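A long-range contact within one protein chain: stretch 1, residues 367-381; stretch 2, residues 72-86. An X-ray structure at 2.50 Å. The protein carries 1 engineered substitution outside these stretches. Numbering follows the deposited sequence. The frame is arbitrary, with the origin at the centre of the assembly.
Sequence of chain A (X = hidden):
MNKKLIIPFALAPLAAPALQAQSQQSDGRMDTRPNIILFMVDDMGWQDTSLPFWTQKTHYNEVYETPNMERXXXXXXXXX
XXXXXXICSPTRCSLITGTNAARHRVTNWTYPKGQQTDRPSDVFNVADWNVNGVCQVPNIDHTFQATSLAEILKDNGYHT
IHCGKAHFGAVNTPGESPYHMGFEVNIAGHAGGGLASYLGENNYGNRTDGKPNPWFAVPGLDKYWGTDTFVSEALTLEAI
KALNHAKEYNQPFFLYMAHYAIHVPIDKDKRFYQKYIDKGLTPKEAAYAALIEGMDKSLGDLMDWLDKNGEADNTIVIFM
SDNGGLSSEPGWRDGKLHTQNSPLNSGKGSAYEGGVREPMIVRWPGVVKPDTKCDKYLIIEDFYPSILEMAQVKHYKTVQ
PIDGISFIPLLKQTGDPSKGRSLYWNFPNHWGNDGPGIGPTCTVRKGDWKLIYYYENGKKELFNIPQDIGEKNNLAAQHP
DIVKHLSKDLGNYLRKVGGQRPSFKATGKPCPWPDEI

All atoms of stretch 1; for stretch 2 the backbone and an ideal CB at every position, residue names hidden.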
ATOM      1  N   VAL A 367       1.566  17.568 -26.759  1.00 17.21           N
ATOM      2  CA  VAL A 367       0.195  17.173 -27.040  1.00 18.01           C
ATOM      3  C   VAL A 367      -0.746  18.363 -26.935  1.00 23.29           C
ATOM      4  O   VAL A 367      -1.560  18.612 -27.825  1.00 21.81           O
ATOM      5  CB  VAL A 367      -0.247  16.036 -26.091  1.00 22.94           C
ATOM      6  CG1 VAL A 367      -1.723  15.669 -26.315  1.00 17.30           C
ATOM      7  CG2 VAL A 367       0.690  14.822 -26.241  1.00 16.46           C
ATOM      8  N   VAL A 368      -0.644  19.111 -25.848  1.00 25.27           N
ATOM      9  CA  VAL A 368      -1.536  20.226 -25.566  1.00 23.12           C
ATOM     10  C   VAL A 368      -0.842  21.510 -26.011  1.00 25.26           C
ATOM     11  O   VAL A 368       0.326  21.750 -25.667  1.00 20.97           O
ATOM     12  CB  VAL A 368      -1.931  20.236 -24.077  1.00 20.78           C
ATOM     13  CG1 VAL A 368      -2.447  21.603 -23.621  1.00 23.70           C
ATOM     14  CG2 VAL A 368      -2.975  19.159 -23.843  1.00 18.15           C
ATOM     15  N   LYS A 369      -1.535  22.307 -26.820  1.00 18.44           N
ATOM     16  CA  LYS A 369      -0.912  23.489 -27.380  1.00 19.48           C
ATOM     17  C   LYS A 369      -0.840  24.578 -26.316  1.00 20.89           C
ATOM     18  O   LYS A 369      -1.843  24.855 -25.648  1.00 20.88           O
ATOM     19  CB  LYS A 369      -1.667  23.940 -28.624  1.00 17.55           C
ATOM     20  CG  LYS A 369      -1.487  22.950 -29.817  1.00 41.81           C
ATOM     21  CD  LYS A 369      -0.051  22.302 -29.853  1.00 44.65           C
ATOM     22  CE  LYS A 369      -0.034  20.810 -30.267  1.00 35.99           C
ATOM     23  NZ  LYS A 369       1.329  20.172 -30.163  1.00 30.50           N
ATOM     24  N   PRO A 370       0.327  25.182 -26.103  1.00 19.88           N
ATOM     25  CA  PRO A 370       0.509  26.061 -24.939  1.00 19.74           C
ATOM     26  C   PRO A 370      -0.284  27.357 -25.054  1.00 22.03           C
ATOM     27  O   PRO A 370      -0.686  27.791 -26.136  1.00 23.64           O
ATOM     28  CB  PRO A 370       2.027  26.338 -24.911  1.00 17.23           C
ATOM     29  CG  PRO A 370       2.511  26.023 -26.264  1.00 15.31           C
ATOM     30  CD  PRO A 370       1.574  24.979 -26.859  1.00 15.53           C
ATOM     31  N   ASP A 371      -0.552  27.940 -23.885  1.00 25.07           N
ATOM     32  CA  ASP A 371      -1.210  29.239 -23.755  1.00 21.08           C
ATOM     33  C   ASP A 371      -2.587  29.262 -24.406  1.00 22.21           C
ATOM     34  O   ASP A 371      -2.946  30.215 -25.102  1.00 25.85           O
ATOM     35  CB  ASP A 371      -0.338  30.360 -24.321  1.00 19.07           C
ATOM     36  CG  ASP A 371      -0.721  31.731 -23.761  1.00 27.30           C
ATOM     37  OD1 ASP A 371      -1.192  31.790 -22.596  1.00 22.46           O
ATOM     38  OD2 ASP A 371      -0.560  32.745 -24.481  1.00 32.60           O
ATOM     39  N   THR A 372      -3.375  28.220 -24.165  1.00 17.56           N
ATOM     40  CA  THR A 372      -4.693  28.134 -24.783  1.00 19.32           C
ATOM     41  C   THR A 372      -5.766  27.975 -23.712  1.00 21.25           C
ATOM     42  O   THR A 372      -5.478  27.717 -22.535  1.00 22.36           O
ATOM     43  CB  THR A 372      -4.756  26.990 -25.813  1.00 22.43           C
ATOM     44  OG1 THR A 372      -4.492  25.728 -25.182  1.00 22.67           O
ATOM     45  CG2 THR A 372      -3.717  27.206 -26.885  1.00 17.79           C
ATOM     46  N   LYS A 373      -7.022  28.166 -24.136  1.00 24.82           N
ATOM     47  CA  LYS A 373      -8.187  28.066 -23.264  1.00 20.56           C
ATOM     48  C   LYS A 373      -9.246  27.183 -23.907  1.00 22.60           C
ATOM     49  O   LYS A 373      -9.348  27.111 -25.131  1.00 25.13           O
ATOM     50  CB  LYS A 373      -8.797  29.443 -22.961  1.00 18.12           C
ATOM     51  CG  LYS A 373      -7.957  30.333 -22.073  1.00 23.36           C
ATOM     52  CD  LYS A 373      -8.521  31.749 -22.028  1.00 23.51           C
ATOM     53  CE  LYS A 373      -7.506  32.762 -21.478  1.00 33.55           C
ATOM     54  NZ  LYS A 373      -8.067  33.599 -20.370  1.00 32.19           N
ATOM     55  N   CYS A 374     -10.028  26.502 -23.073  1.00 24.97           N
ATOM     56  CA  CYS A 374     -11.086  25.630 -23.554  1.00 21.27           C
ATOM     57  C   CYS A 374     -12.355  25.925 -22.777  1.00 23.75           C
ATOM     58  O   CYS A 374     -12.412  25.740 -21.553  1.00 19.64           O
ATOM     59  CB  CYS A 374     -10.727  24.150 -23.418  1.00 17.60           C
ATOM     60  SG  CYS A 374     -12.058  23.109 -24.107  1.00 23.32           S
ATOM     61  N   ASP A 375     -13.372  26.343 -23.513  1.00 28.78           N
ATOM     62  CA  ASP A 375     -14.674  26.767 -23.015  1.00 23.11           C
ATOM     63  C   ASP A 375     -15.605  25.597 -22.722  1.00 23.87           C
ATOM     64  O   ASP A 375     -16.588  25.771 -21.990  1.00 20.86           O
ATOM     65  CB  ASP A 375     -15.316  27.673 -24.080  1.00 27.58           C
ATOM     66  CG  ASP A 375     -16.246  28.709 -23.510  1.00 40.63           C
ATOM     67  OD1 ASP A 375     -16.345  28.844 -22.260  1.00 45.37           O
ATOM     68  OD2 ASP A 375     -16.882  29.404 -24.343  1.00 46.91           O
ATOM     69  N   LYS A 376     -15.339  24.423 -23.300  1.00 18.22           N
ATOM     70  CA  LYS A 376     -16.264  23.299 -23.190  1.00 23.34           C
ATOM     71  C   LYS A 376     -16.305  22.774 -21.760  1.00 19.54           C
ATOM     72  O   LYS A 376     -15.280  22.699 -21.079  1.00 18.94           O
ATOM     73  CB  LYS A 376     -15.867  22.177 -24.153  1.00 24.79           C
ATOM     74  CG  LYS A 376     -15.666  22.647 -25.603  1.00 25.91           C
ATOM     75  CD  LYS A 376     -16.871  23.447 -26.057  1.00 27.80           C
ATOM     76  CE  LYS A 376     -16.866  23.719 -27.549  1.00 27.91           C
ATOM     77  NZ  LYS A 376     -18.282  24.020 -27.945  1.00 44.81           N
ATOM     78  N   TYR A 377     -17.490  22.408 -21.295  1.00 16.85           N
ATOM     79  CA  TYR A 377     -17.589  22.043 -19.893  1.00 18.08           C
ATOM     80  C   TYR A 377     -17.264  20.571 -19.672  1.00 21.13           C
ATOM     81  O   TYR A 377     -17.450  19.726 -20.552  1.00 19.37           O
ATOM     82  CB  TYR A 377     -18.964  22.389 -19.306  1.00 19.10           C
ATOM     83  CG  TYR A 377     -20.226  21.856 -19.978  1.00 23.49           C
ATOM     84  CD1 TYR A 377     -20.459  20.490 -20.122  1.00 24.06           C
ATOM     85  CD2 TYR A 377     -21.237  22.733 -20.384  1.00 24.36           C
ATOM     86  CE1 TYR A 377     -21.647  20.013 -20.698  1.00 23.31           C
ATOM     87  CE2 TYR A 377     -22.417  22.268 -20.967  1.00 20.78           C
ATOM     88  CZ  TYR A 377     -22.616  20.907 -21.119  1.00 22.61           C
ATOM     89  OH  TYR A 377     -23.791  20.440 -21.685  1.00 23.70           O
ATOM     90  N   LEU A 378     -16.733  20.286 -18.482  1.00 20.92           N
ATOM     91  CA  LEU A 378     -16.449  18.932 -18.041  1.00 19.63           C
ATOM     92  C   LEU A 378     -16.685  18.862 -16.538  1.00 20.29           C
ATOM     93  O   LEU A 378     -16.768  19.888 -15.857  1.00 17.71           O
ATOM     94  CB  LEU A 378     -15.019  18.523 -18.402  1.00 16.09           C
ATOM     95  CG  LEU A 378     -13.913  19.423 -17.843  1.00 17.88           C
ATOM     96  CD1 LEU A 378     -13.522  19.069 -16.393  1.00 15.66           C
ATOM     97  CD2 LEU A 378     -12.698  19.353 -18.751  1.00 15.85           C
ATOM     98  N   ILE A 379     -16.762  17.636 -16.017  1.00 16.94           N
ATOM     99  CA  ILE A 379     -17.056  17.423 -14.608  1.00 17.63           C
ATOM    100  C   ILE A 379     -16.066  16.420 -14.011  1.00 15.97           C
ATOM    101  O   ILE A 379     -15.527  15.562 -14.706  1.00 16.87           O
ATOM    102  CB  ILE A 379     -18.511  16.958 -14.418  1.00 17.93           C
ATOM    103  CG1 ILE A 379     -18.867  16.854 -12.936  1.00 12.89           C
ATOM    104  CG2 ILE A 379     -18.763  15.653 -15.198  1.00 17.17           C
ATOM    105  CD1 ILE A 379     -20.231  17.419 -12.619  1.00 17.62           C
ATOM    106  N   ILE A 380     -15.863  16.526 -12.689  1.00 13.68           N
ATOM    107  CA  ILE A 380     -14.768  15.860 -11.978  1.00 12.34           C
ATOM    108  C   ILE A 380     -14.705  14.352 -12.257  1.00 15.05           C
ATOM    109  O   ILE A 380     -13.616  13.801 -12.444  1.00 15.62           O
ATOM    110  CB  ILE A 380     -14.867  16.168 -10.465  1.00 14.72           C
ATOM    111  CG1 ILE A 380     -13.754  15.476  -9.672  1.00 15.19           C
ATOM    112  CG2 ILE A 380     -16.231  15.782  -9.904  1.00 15.34           C
ATOM    113  CD1 ILE A 380     -12.388  15.993  -9.964  1.00 12.43           C
ATOM    114  N   GLU A 381     -15.847  13.653 -12.311  1.00 15.22           N
ATOM    115  CA  GLU A 381     -15.775  12.215 -12.602  1.00 16.96           C
ATOM    116  C   GLU A 381     -15.111  11.917 -13.941  1.00 17.03           C
ATOM    117  O   GLU A 381     -14.669  10.781 -14.150  1.00 16.22           O
ATOM    118  CB  GLU A 381     -17.160  11.548 -12.587  1.00 15.48           C
ATOM    119  CG  GLU A 381     -18.151  12.119 -13.573  1.00 13.60           C
ATOM    120  CD  GLU A 381     -19.218  12.963 -12.873  1.00 20.16           C
ATOM    121  OE1 GLU A 381     -20.398  12.905 -13.303  1.00 19.32           O
ATOM    122  OE2 GLU A 381     -18.872  13.679 -11.891  1.00 16.37           O
ATOM    123  N   UNK A  72       2.367  27.812 -15.513  1.00 26.70           N
ATOM    124  CA  UNK A  72       1.816  26.541 -15.989  1.00 22.66           C
ATOM    125  C   UNK A  72       0.805  26.760 -17.116  1.00 24.82           C
ATOM    126  O   UNK A  72       0.791  26.014 -18.105  1.00 22.48           O
ATOM    127  CB  UNK A  72       1.156  25.784 -14.834  1.00 22.66           C
ATOM    128  N   UNK A  73      -0.028  27.801 -17.003  1.00 25.72           N
ATOM    129  CA  UNK A  73      -1.043  28.040 -18.023  1.00 20.51           C
ATOM    130  C   UNK A  73      -0.411  28.494 -19.333  1.00 20.56           C
ATOM    131  O   UNK A  73      -0.861  28.082 -20.411  1.00 16.20           O
ATOM    132  CB  UNK A  73      -2.051  29.083 -17.536  1.00 20.51           C
ATOM    133  N   UNK A  74       0.627  29.344 -19.264  1.00 20.53           N
ATOM    134  CA  UNK A  74       1.331  29.750 -20.483  1.00 23.39           C
ATOM    135  C   UNK A  74       1.931  28.564 -21.224  1.00 19.94           C
ATOM    136  O   UNK A  74       2.170  28.668 -22.427  1.00 22.74           O
ATOM    137  CB  UNK A  74       2.435  30.754 -20.143  1.00 23.39           C
ATOM    138  N   UNK A  75       2.179  27.441 -20.542  1.00 23.40           N
ATOM    139  CA  UNK A  75       2.673  26.230 -21.180  1.00 18.32           C
ATOM    140  C   UNK A  75       1.582  25.200 -21.454  1.00 19.52           C
ATOM    141  O   UNK A  75       1.875  24.157 -22.052  1.00 16.40           O
ATOM    142  CB  UNK A  75       3.759  25.599 -20.307  1.00 18.32           C
ATOM    143  N   UNK A  76       0.338  25.458 -21.041  1.00 17.97           N
ATOM    144  CA  UNK A  76      -0.729  24.496 -21.240  1.00 16.90           C
ATOM    145  C   UNK A  76      -2.073  25.089 -21.617  1.00 23.61           C
ATOM    146  O   UNK A  76      -2.145  26.151 -22.252  1.00 24.03           O
ATOM    147  CB  UNK A  76      -0.897  23.667 -19.965  1.00 16.90           C
ATOM    148  N   UNK A  77      -3.152  24.400 -21.245  1.00 19.26           N
ATOM    149  CA  UNK A  77      -4.513  24.832 -21.532  1.00 20.42           C
ATOM    150  C   UNK A  77      -5.208  25.094 -20.207  1.00 20.56           C
ATOM    151  O   UNK A  77      -4.989  24.368 -19.227  1.00 18.56           O
ATOM    152  CB  UNK A  77      -5.271  23.792 -22.360  1.00 20.42           C
ATOM    153  N   UNK A  78      -6.025  26.152 -20.175  1.00 18.08           N
ATOM    154  CA  UNK A  78      -6.912  26.442 -19.058  1.00 18.02           C
ATOM    155  C   UNK A  78      -8.316  25.977 -19.407  1.00 21.20           C
ATOM    156  O   UNK A  78      -8.779  26.175 -20.534  1.00 26.13           O
ATOM    157  CB  UNK A  78      -6.901  27.933 -18.717  1.00 18.02           C
ATOM    158  N   UNK A  79      -9.005  25.382 -18.444  1.00 20.47           N
ATOM    159  CA  UNK A  79     -10.412  25.043 -18.620  1.00 20.63           C
ATOM    160  C   UNK A  79     -11.237  26.063 -17.847  1.00 19.59           C
ATOM    161  O   UNK A  79     -11.229  26.072 -16.614  1.00 24.19           O
ATOM    162  CB  UNK A  79     -10.709  23.617 -18.151  1.00 20.63           C
ATOM    163  N   UNK A  80     -11.927  26.935 -18.567  1.00 20.39           N
ATOM    164  CA  UNK A  80     -12.670  28.017 -17.940  1.00 22.17           C
ATOM    165  C   UNK A  80     -14.070  27.598 -17.503  1.00 19.80           C
ATOM    166  O   UNK A  80     -14.775  28.398 -16.876  1.00 18.68           O
ATOM    167  CB  UNK A  80     -12.766  29.203 -18.902  1.00 22.17           C
ATOM    168  N   UNK A  81     -14.483  26.362 -17.790  1.00 17.44           N
ATOM    169  CA  UNK A  81     -15.798  25.867 -17.378  1.00 20.32           C
ATOM    170  C   UNK A  81     -15.688  24.429 -16.852  1.00 18.21           C
ATOM    171  O   UNK A  81     -16.373  23.515 -17.301  1.00 19.36           O
ATOM    172  CB  UNK A  81     -16.784  25.933 -18.546  1.00 20.32           C
ATOM    173  N   UNK A  82     -14.824  24.221 -15.855  1.00 15.13           N
ATOM    174  CA  UNK A  82     -14.642  22.913 -15.225  1.00 16.99           C
ATOM    175  C   UNK A  82     -15.429  22.831 -13.921  1.00 16.17           C
ATOM    176  O   UNK A  82     -15.350  23.735 -13.090  1.00 20.14           O
ATOM    177  CB  UNK A  82     -13.159  22.643 -14.965  1.00 16.99           C
ATOM    178  N   UNK A  83     -16.161  21.726 -13.724  1.00 17.89           N
ATOM    179  CA  UNK A  83     -17.045  21.558 -12.574  1.00 17.11           C
ATOM    180  C   UNK A  83     -16.637  20.403 -11.657  1.00 17.27           C
ATOM    181  O   UNK A  83     -16.186  19.346 -12.107  1.00 15.86           O
ATOM    182  CB  UNK A  83     -18.479  21.337 -13.061  1.00 17.11           C
ATOM    183  N   UNK A  84     -16.819  20.624 -10.359  1.00 17.96           N
ATOM    184  CA  UNK A  84     -16.781  19.614  -9.308  1.00 19.68           C
ATOM    185  C   UNK A  84     -18.141  19.610  -8.607  1.00 16.84           C
ATOM    186  O   UNK A  84     -19.090  20.243  -9.071  1.00 18.15           O
ATOM    187  CB  UNK A  84     -15.646  19.883  -8.318  1.00 19.68           C
ATOM    188  N   UNK A  85     -18.243  18.892  -7.490  1.00 15.87           N
ATOM    189  CA  UNK A  85     -19.368  19.117  -6.589  1.00 19.86           C
ATOM    190  C   UNK A  85     -19.022  20.232  -5.604  1.00 16.67           C
ATOM    191  O   UNK A  85     -17.898  20.733  -5.567  1.00 14.77           O
ATOM    192  CB  UNK A  85     -19.733  17.832  -5.843  1.00 19.86           C
ATOM    193  N   UNK A  86     -20.009  20.640  -4.810  1.00 18.28           N
ATOM    194  CA  UNK A  86     -19.823  21.813  -3.964  1.00 17.74           C
ATOM    195  C   UNK A  86     -19.183  21.486  -2.623  1.00 16.37           C
ATOM    196  O   UNK A  86     -18.951  22.404  -1.831  1.00 18.11           O
ATOM    197  CB  UNK A  86     -21.170  22.501  -3.731  1.00 17.74           C
TER

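Positions 72 and 73 are helical. At neither does the ideal CB have an atom of stretch 1 within 5.5 Å, so stretch 1 sets no preference. They are L72 and A73. D371 N gives A73 O a weak hydrogen bond of 3.5 Å, and a water links A73 O to T372 O.

Position 74 points away from stretch 1, but its ideal CB is 4.5 Å from D371 OD1. A polar or basic residue would suit the acid. It is K74. K74 CG comes 4.1 Å from D371 OD1, and its chain then runs on without pairing with the acid.

Position 75 also points away. Many residues would fit. It is Q75; a water joins Q75 O to V368 O.

Position 76 has phi/psi of -141/-151, a conformation that glycine takes up more easily than other residues. Any CB would point away from stretch 1. It is G76. T372 N donates to G76 O at 3.1 Å and nearly straight, and the bond belongs to the first parallel ladder.

Position 77 is extended and pairs with T372. Its ideal CB lies 3.5 Å from T372 OG1 and 3.8 Å from V368 CG1. Beside that methyl a compact branched residue would suit: valine or isoleucine, perhaps threonine. It is V77. V77 CG1 meets V368 CG1 at 3.7 Å, and V77 CG2 lies 4.1 Å from C374 CB.

Position 78 turns to the other face, beside K373, with K373 CG 4.3 Å from the ideal CB. A long, flexible or apolar chain would suit. It is M78. Its backbone is bonded at both ends: M78 N to T372 O at 2.9 Å, and C374 N to M78 O at 2.8 Å.

Position 79 returns to the face of C374, with L378 CD2 4.7 Å from the ideal CB. A large apolar or aromatic residue would reach both. It is F79. L378 CD2 sits over one ring face, 3.5 Å from F79 CD2, and C374 CB is 3.8 Å from F79 CE2.

At position 80 the chain turns a corner near D375 OD1. A small polar residue would suit. It is T80; T80 N donates to C374 O at 3.3 Å.

Position 81 points toward stretch 1, and its ideal CB is 3.5 Å from D375 O. This calls for a donor: glutamine, lysine or arginine. It is Q81; Q81 NE2 donates to D375 O at 2.7 Å.

Position 82 pairs with L378 in the second ladder, with L378 CD1 3.9 Å from the ideal CB. A small residue suits. It is A82.

Position 83 lies beside I379; I379 CD1 is 4.3 Å from the ideal CB. Apolar or aromatic residues fit. It is Y83. Y83 CE2 meets Y377 CB at 4.0 Å, and Y83 N donates to L378 O at 2.9 Å.

Position 84 points sideways near I380; a small residue suits. It is A84. Positions 85 and 86 are little constrained: S85 and S86.

Stretch 2 (72-86) LAKQGVMFTQAYASS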
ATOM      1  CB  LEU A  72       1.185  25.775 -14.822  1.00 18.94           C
ATOM      2  CG  LEU A  72       0.682  24.342 -15.064  1.00 24.29           C
ATOM      3  CD1 LEU A  72       1.830  23.407 -15.382  1.00 21.81           C
ATOM      4  CD2 LEU A  72      -0.115  23.811 -13.872  1.00 20.23           C
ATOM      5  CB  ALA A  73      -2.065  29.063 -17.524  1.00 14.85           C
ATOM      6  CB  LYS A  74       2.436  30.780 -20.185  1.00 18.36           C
ATOM      7  CG  LYS A  74       1.923  32.226 -20.019  1.00 38.86           C
ATOM      8  CD  LYS A  74       3.043  33.187 -19.549  1.00 57.32           C
ATOM      9  CE  LYS A  74       2.591  34.073 -18.362  1.00 46.09           C
ATOM     10  NZ  LYS A  74       3.172  33.595 -17.043  1.00 41.89           N
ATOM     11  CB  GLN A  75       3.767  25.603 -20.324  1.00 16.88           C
ATOM     12  CG  GLN A  75       4.897  26.559 -20.020  1.00 22.06           C
ATOM     13  CD  GLN A  75       5.687  26.158 -18.770  1.00 34.76           C
ATOM     14  OE1 GLN A  75       5.109  25.826 -17.723  1.00 30.71           O
ATOM     15  NE2 GLN A  75       7.013  26.208 -18.871  1.00 36.34           N
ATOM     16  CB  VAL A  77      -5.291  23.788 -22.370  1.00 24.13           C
ATOM     17  CG1 VAL A  77      -5.412  22.462 -21.619  1.00 20.24           C
ATOM     18  CG2 VAL A  77      -6.689  24.313 -22.787  1.00 12.08           C
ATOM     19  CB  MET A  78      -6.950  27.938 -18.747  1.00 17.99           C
ATOM     20  CG  MET A  78      -5.605  28.576 -18.452  1.00 18.97           C
ATOM     21  SD  MET A  78      -5.743  30.380 -18.451  1.00 22.80           S
ATOM     22  CE  MET A  78      -7.121  30.610 -17.308  1.00 20.43           C
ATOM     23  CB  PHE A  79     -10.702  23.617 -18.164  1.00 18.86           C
ATOM     24  CG  PHE A  79     -10.224  22.572 -19.133  1.00 21.29           C
ATOM     25  CD1 PHE A  79      -8.927  22.065 -19.056  1.00 19.24           C
ATOM     26  CD2 PHE A  79     -11.065  22.108 -20.138  1.00 17.77           C
ATOM     27  CE1 PHE A  79      -8.487  21.103 -19.942  1.00 16.12           C
ATOM     28  CE2 PHE A  79     -10.630  21.145 -21.037  1.00 15.78           C
ATOM     29  CZ  PHE A  79      -9.336  20.645 -20.939  1.00 19.85           C
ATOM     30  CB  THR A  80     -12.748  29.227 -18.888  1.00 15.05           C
ATOM     31  OG1 THR A  80     -13.385  28.841 -20.109  1.00 18.56           O
ATOM     32  CG2 THR A  80     -11.368  29.745 -19.201  1.00 13.31           C
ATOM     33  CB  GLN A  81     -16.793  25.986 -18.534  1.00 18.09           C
ATOM     34  CG  GLN A  81     -18.178  26.418 -18.096  1.00 23.16           C
ATOM     35  CD  GLN A  81     -19.138  26.745 -19.260  1.00 26.86           C
ATOM     36  OE1 GLN A  81     -20.166  27.398 -19.060  1.00 24.54           O
ATOM     37  NE2 GLN A  81     -18.800  26.298 -20.463  1.00 19.87           N
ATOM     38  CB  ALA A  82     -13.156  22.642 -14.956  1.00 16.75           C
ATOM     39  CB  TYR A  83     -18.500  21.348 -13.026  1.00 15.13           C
ATOM     40  CG  TYR A  83     -19.063  22.580 -13.673  1.00 19.76           C
ATOM     41  CD1 TYR A  83     -19.358  23.708 -12.916  1.00 20.34           C
ATOM     42  CD2 TYR A  83     -19.256  22.640 -15.048  1.00 20.48           C
ATOM     43  CE1 TYR A  83     -19.853  24.869 -13.512  1.00 21.00           C
ATOM     44  CE2 TYR A  83     -19.754  23.789 -15.651  1.00 23.85           C
ATOM     45  CZ  TYR A  83     -20.045  24.899 -14.879  1.00 21.12           C
ATOM     46  OH  TYR A  83     -20.529  26.029 -15.490  1.00 22.76           O
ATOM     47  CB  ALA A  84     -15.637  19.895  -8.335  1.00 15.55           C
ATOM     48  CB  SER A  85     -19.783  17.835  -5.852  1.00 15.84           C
ATOM     49  OG  SER A  85     -20.228  16.832  -6.759  1.00 15.19           O
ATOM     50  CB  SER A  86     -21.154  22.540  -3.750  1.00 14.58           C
ATOM     51  OG  SER A  86     -22.090  21.739  -3.071  1.00 20.18           O
TER
HETATM   52  O   HOH W   1      -3.565  28.717 -20.822  1.00 19.79           O
HETATM   53  O   HOH W   2       0.986  21.880 -22.985  1.00 21.63           O
HETATM   54  O   HOH W   3     -13.817  24.212 -19.686  1.00 17.82           O
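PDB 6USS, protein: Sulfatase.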